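Local atomic coordinates of uronate isomerase (Bacillus halodurans C-125, PDB entry 3HK8), a protein that probably interconverts uronate sugars such as D-glucuronate and D-fructuronate as a zinc-dependent isomerase of the amidohydrolase superfamily. Residues 170-175 with 220-225. Numbering follows the deposited sequence.
Sequences RLDPLL and MAVSLP. With HDL (D-arabinohydroxamic acid), chain C.
Asp172 OD2 is gripped by two groups: the hydroxyl of Ser223, whose OG donates to it at 2.6 Å from above the carboxylate plane, and the guanidinium of Arg170, whose NH1 makes a salt bridge with it at 3.0 Å, though as a hydrogen bond this is weak. The other carboxylate oxygen, OD1, takes the backbone N-H of Ser223 (N to OD1, 3.0 Å), again from above the plane, so that one side chain holds both the main chain and the hydroxyl of a single residue. The side chain of Arg170 runs out with CG opposite the backbone N (chi1 179°), then bends at chi2 and chi3, which brings CD beside Ala221 O and turns NH2 toward the bound D-arabinohydroxamic acid, where it donates to O1A at 2.6 Å. The carboxylate and ligand O1A both lie at the guanidinium edge. Replacing Asp172 by an alanine is likely to leave the Ser223 hydroxyl and Arg170 without their shared acceptor, the arginine freer to turn from the ligand. On the apolar side, Leu175 CD2 packs at about a right angle against Val222 CG2 (3.9 Å). Strands 169-170 and 220-224 pair in parallel, Leu171 N bonding to Ala221 O, probably within the superfamily's (beta/alpha)8 barrel; strand 255-262 flanks 220-224, helix 235-250 packs on Leu171 and Met220, and Arg170 meets the ligand beside zinc-binding His26.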
ATOM      1  N   ARG A 170     -15.106  20.554  23.835  1.00 31.84           N
ATOM      2  CA  ARG A 170     -13.937  20.070  23.105  1.00 32.57           C
ATOM      3  C   ARG A 170     -13.603  18.667  23.593  1.00 33.26           C
ATOM      4  O   ARG A 170     -13.494  18.437  24.798  1.00 33.54           O
ATOM      5  CB  ARG A 170     -12.745  21.008  23.315  1.00 33.16           C
ATOM      6  CG  ARG A 170     -11.470  20.558  22.595  1.00 36.85           C
ATOM      7  CD  ARG A 170     -11.667  20.436  21.080  1.00 38.41           C
ATOM      8  NE  ARG A 170     -11.512  21.721  20.420  1.00 41.09           N
ATOM      9  CZ  ARG A 170     -10.443  22.094  19.715  1.00 41.06           C
ATOM     10  NH1 ARG A 170      -9.415  21.271  19.549  1.00 38.08           N
ATOM     11  NH2 ARG A 170     -10.391  23.317  19.204  1.00 36.63           N
ATOM     12  N   LEU A 171     -13.415  17.735  22.660  1.00 31.70           N
ATOM     13  CA  LEU A 171     -13.161  16.347  23.031  1.00 31.76           C
ATOM     14  C   LEU A 171     -11.868  15.661  22.573  1.00 32.12           C
ATOM     15  O   LEU A 171     -11.787  14.430  22.600  1.00 31.55           O
ATOM     16  CB  LEU A 171     -14.355  15.509  22.571  1.00 32.65           C
ATOM     17  CG  LEU A 171     -15.682  15.937  23.205  1.00 33.45           C
ATOM     18  CD1 LEU A 171     -16.840  15.267  22.490  1.00 33.83           C
ATOM     19  CD2 LEU A 171     -15.669  15.586  24.690  1.00 33.62           C
ATOM     20  N   ASP A 172     -10.864  16.431  22.169  1.00 31.17           N
ATOM     21  CA  ASP A 172      -9.601  15.855  21.702  1.00 34.27           C
ATOM     22  C   ASP A 172      -9.023  14.710  22.553  1.00 34.57           C
ATOM     23  O   ASP A 172      -8.695  13.652  22.027  1.00 34.08           O
ATOM     24  CB  ASP A 172      -8.552  16.965  21.547  1.00 34.70           C
ATOM     25  CG  ASP A 172      -8.890  17.936  20.419  1.00 36.35           C
ATOM     26  OD1 ASP A 172     -10.077  18.011  20.036  1.00 35.39           O
ATOM     27  OD2 ASP A 172      -7.980  18.630  19.922  1.00 36.76           O
ATOM     28  N   PRO A 173      -8.892  14.907  23.876  1.00 36.01           N
ATOM     29  CA  PRO A 173      -8.341  13.851  24.740  1.00 37.76           C
ATOM     30  C   PRO A 173      -9.123  12.542  24.685  1.00 37.98           C
ATOM     31  O   PRO A 173      -8.538  11.459  24.681  1.00 39.12           O
ATOM     32  CB  PRO A 173      -8.379  14.487  26.131  1.00 37.58           C
ATOM     33  CG  PRO A 173      -8.205  15.955  25.829  1.00 37.24           C
ATOM     34  CD  PRO A 173      -9.146  16.131  24.654  1.00 35.90           C
ATOM     35  N   LEU A 174     -10.446  12.653  24.640  1.00 38.74           N
ATOM     36  CA  LEU A 174     -11.315  11.486  24.598  1.00 38.84           C
ATOM     37  C   LEU A 174     -11.205  10.707  23.298  1.00 39.65           C
ATOM     38  O   LEU A 174     -11.062   9.478  23.306  1.00 37.69           O
ATOM     39  CB  LEU A 174     -12.774  11.900  24.795  1.00 38.83           C
ATOM     40  CG  LEU A 174     -13.782  10.748  24.753  1.00 39.31           C
ATOM     41  CD1 LEU A 174     -13.594   9.869  25.986  1.00 38.27           C
ATOM     42  CD2 LEU A 174     -15.200  11.291  24.698  1.00 39.72           C
ATOM     43  N   LEU A 175     -11.284  11.432  22.185  1.00 38.68           N
ATOM     44  CA  LEU A 175     -11.228  10.835  20.856  1.00 38.15           C
ATOM     45  C   LEU A 175      -9.836  10.477  20.343  1.00 36.62           C
ATOM     46  O   LEU A 175      -9.678   9.477  19.656  1.00 36.04           O
ATOM     47  CB  LEU A 175     -11.921  11.763  19.844  1.00 38.30           C
ATOM     48  CG  LEU A 175     -13.449  11.648  19.702  1.00 41.87           C
ATOM     49  CD1 LEU A 175     -14.123  11.615  21.065  1.00 41.93           C
ATOM     50  CD2 LEU A 175     -13.970  12.821  18.875  1.00 41.62           C
ATOM     51  N   MET A 220     -20.233  20.035  19.837  1.00 30.35           N
ATOM     52  CA  MET A 220     -19.125  19.261  20.399  1.00 31.04           C
ATOM     53  C   MET A 220     -18.059  19.353  19.315  1.00 30.24           C
ATOM     54  O   MET A 220     -18.388  19.312  18.128  1.00 30.44           O
ATOM     55  CB  MET A 220     -19.524  17.794  20.635  1.00 28.14           C
ATOM     56  CG  MET A 220     -20.479  17.571  21.816  1.00 32.29           C
ATOM     57  SD  MET A 220     -20.906  15.812  22.094  1.00 29.65           S
ATOM     58  CE  MET A 220     -22.219  15.611  20.948  1.00 32.63           C
ATOM     59  N   ALA A 221     -16.793  19.472  19.703  1.00 30.60           N
ATOM     60  CA  ALA A 221     -15.726  19.617  18.715  1.00 30.40           C
ATOM     61  C   ALA A 221     -14.475  18.786  18.973  1.00 32.26           C
ATOM     62  O   ALA A 221     -14.236  18.325  20.090  1.00 32.26           O
ATOM     63  CB  ALA A 221     -15.341  21.087  18.609  1.00 28.73           C
ATOM     64  N   VAL A 222     -13.679  18.616  17.920  1.00 31.82           N
ATOM     65  CA  VAL A 222     -12.424  17.871  17.986  1.00 31.74           C
ATOM     66  C   VAL A 222     -11.527  18.270  16.809  1.00 32.21           C
ATOM     67  O   VAL A 222     -12.021  18.554  15.712  1.00 32.09           O
ATOM     68  CB  VAL A 222     -12.663  16.329  17.910  1.00 31.73           C
ATOM     69  CG1 VAL A 222     -13.220  15.951  16.539  1.00 31.33           C
ATOM     70  CG2 VAL A 222     -11.355  15.571  18.160  1.00 30.47           C
ATOM     71  N   SER A 223     -10.217  18.325  17.041  1.00 32.09           N
ATOM     72  CA  SER A 223      -9.280  18.626  15.964  1.00 32.55           C
ATOM     73  C   SER A 223      -8.740  17.248  15.582  1.00 31.84           C
ATOM     74  O   SER A 223      -8.478  16.415  16.454  1.00 30.59           O
ATOM     75  CB  SER A 223      -8.152  19.565  16.427  1.00 32.85           C
ATOM     76  OG  SER A 223      -7.336  18.983  17.428  1.00 35.93           O
ATOM     77  N   LEU A 224      -8.605  17.006  14.280  1.00 30.63           N
ATOM     78  CA  LEU A 224      -8.164  15.710  13.783  1.00 31.31           C
ATOM     79  C   LEU A 224      -6.930  15.778  12.884  1.00 32.36           C
ATOM     80  O   LEU A 224      -6.675  16.789  12.232  1.00 32.10           O
ATOM     81  CB  LEU A 224      -9.324  15.045  13.027  1.00 29.73           C
ATOM     82  CG  LEU A 224     -10.604  14.863  13.853  1.00 29.54           C
ATOM     83  CD1 LEU A 224     -11.797  14.574  12.937  1.00 26.34           C
ATOM     84  CD2 LEU A 224     -10.394  13.735  14.865  1.00 28.94           C
ATOM     85  N   PRO A 225      -6.153  14.684  12.833  1.00 32.14           N
ATOM     86  CA  PRO A 225      -4.940  14.616  12.014  1.00 31.16           C
ATOM     87  C   PRO A 225      -5.234  14.439  10.525  1.00 33.48           C
ATOM     88  O   PRO A 225      -6.355  14.093  10.135  1.00 31.28           O
ATOM     89  CB  PRO A 225      -4.210  13.408  12.593  1.00 32.16           C
ATOM     90  CG  PRO A 225      -5.357  12.483  12.928  1.00 31.79           C
ATOM     91  CD  PRO A 225      -6.346  13.435  13.597  1.00 32.00           C
TER
HETATM   92  O1A HDL C 428      -8.622  24.752  17.880  1.00 34.20           O
HETATM   93  C1  HDL C 428      -7.483  24.334  17.544  1.00 37.63           C
HETATM   94  O1B HDL C 428      -7.085  23.151  17.668  1.00 38.76           O
HETATM   95  C2  HDL C 428      -6.487  25.331  16.926  1.00 39.50           C
HETATM   96  O2  HDL C 428      -7.195  26.507  16.508  1.00 37.68           O
HETATM   97  C3  HDL C 428      -5.387  25.678  17.971  1.00 40.60           C
HETATM   98  O3  HDL C 428      -5.927  26.414  19.069  1.00 41.78           O
HETATM   99  C4  HDL C 428      -4.178  26.508  17.409  1.00 42.46           C
HETATM  100  O4  HDL C 428      -3.031  26.354  18.241  1.00 40.15           O
HETATM  101  C5  HDL C 428      -4.455  28.031  17.285  1.00 44.53           C
HETATM  102  O5  HDL C 428      -3.801  28.872  17.902  1.00 48.09           O
HETATM  103  N6  HDL C 428      -5.449  28.407  16.468  1.00 46.21           N
HETATM  104  O6  HDL C 428      -5.343  28.338  15.114  1.00 49.58           O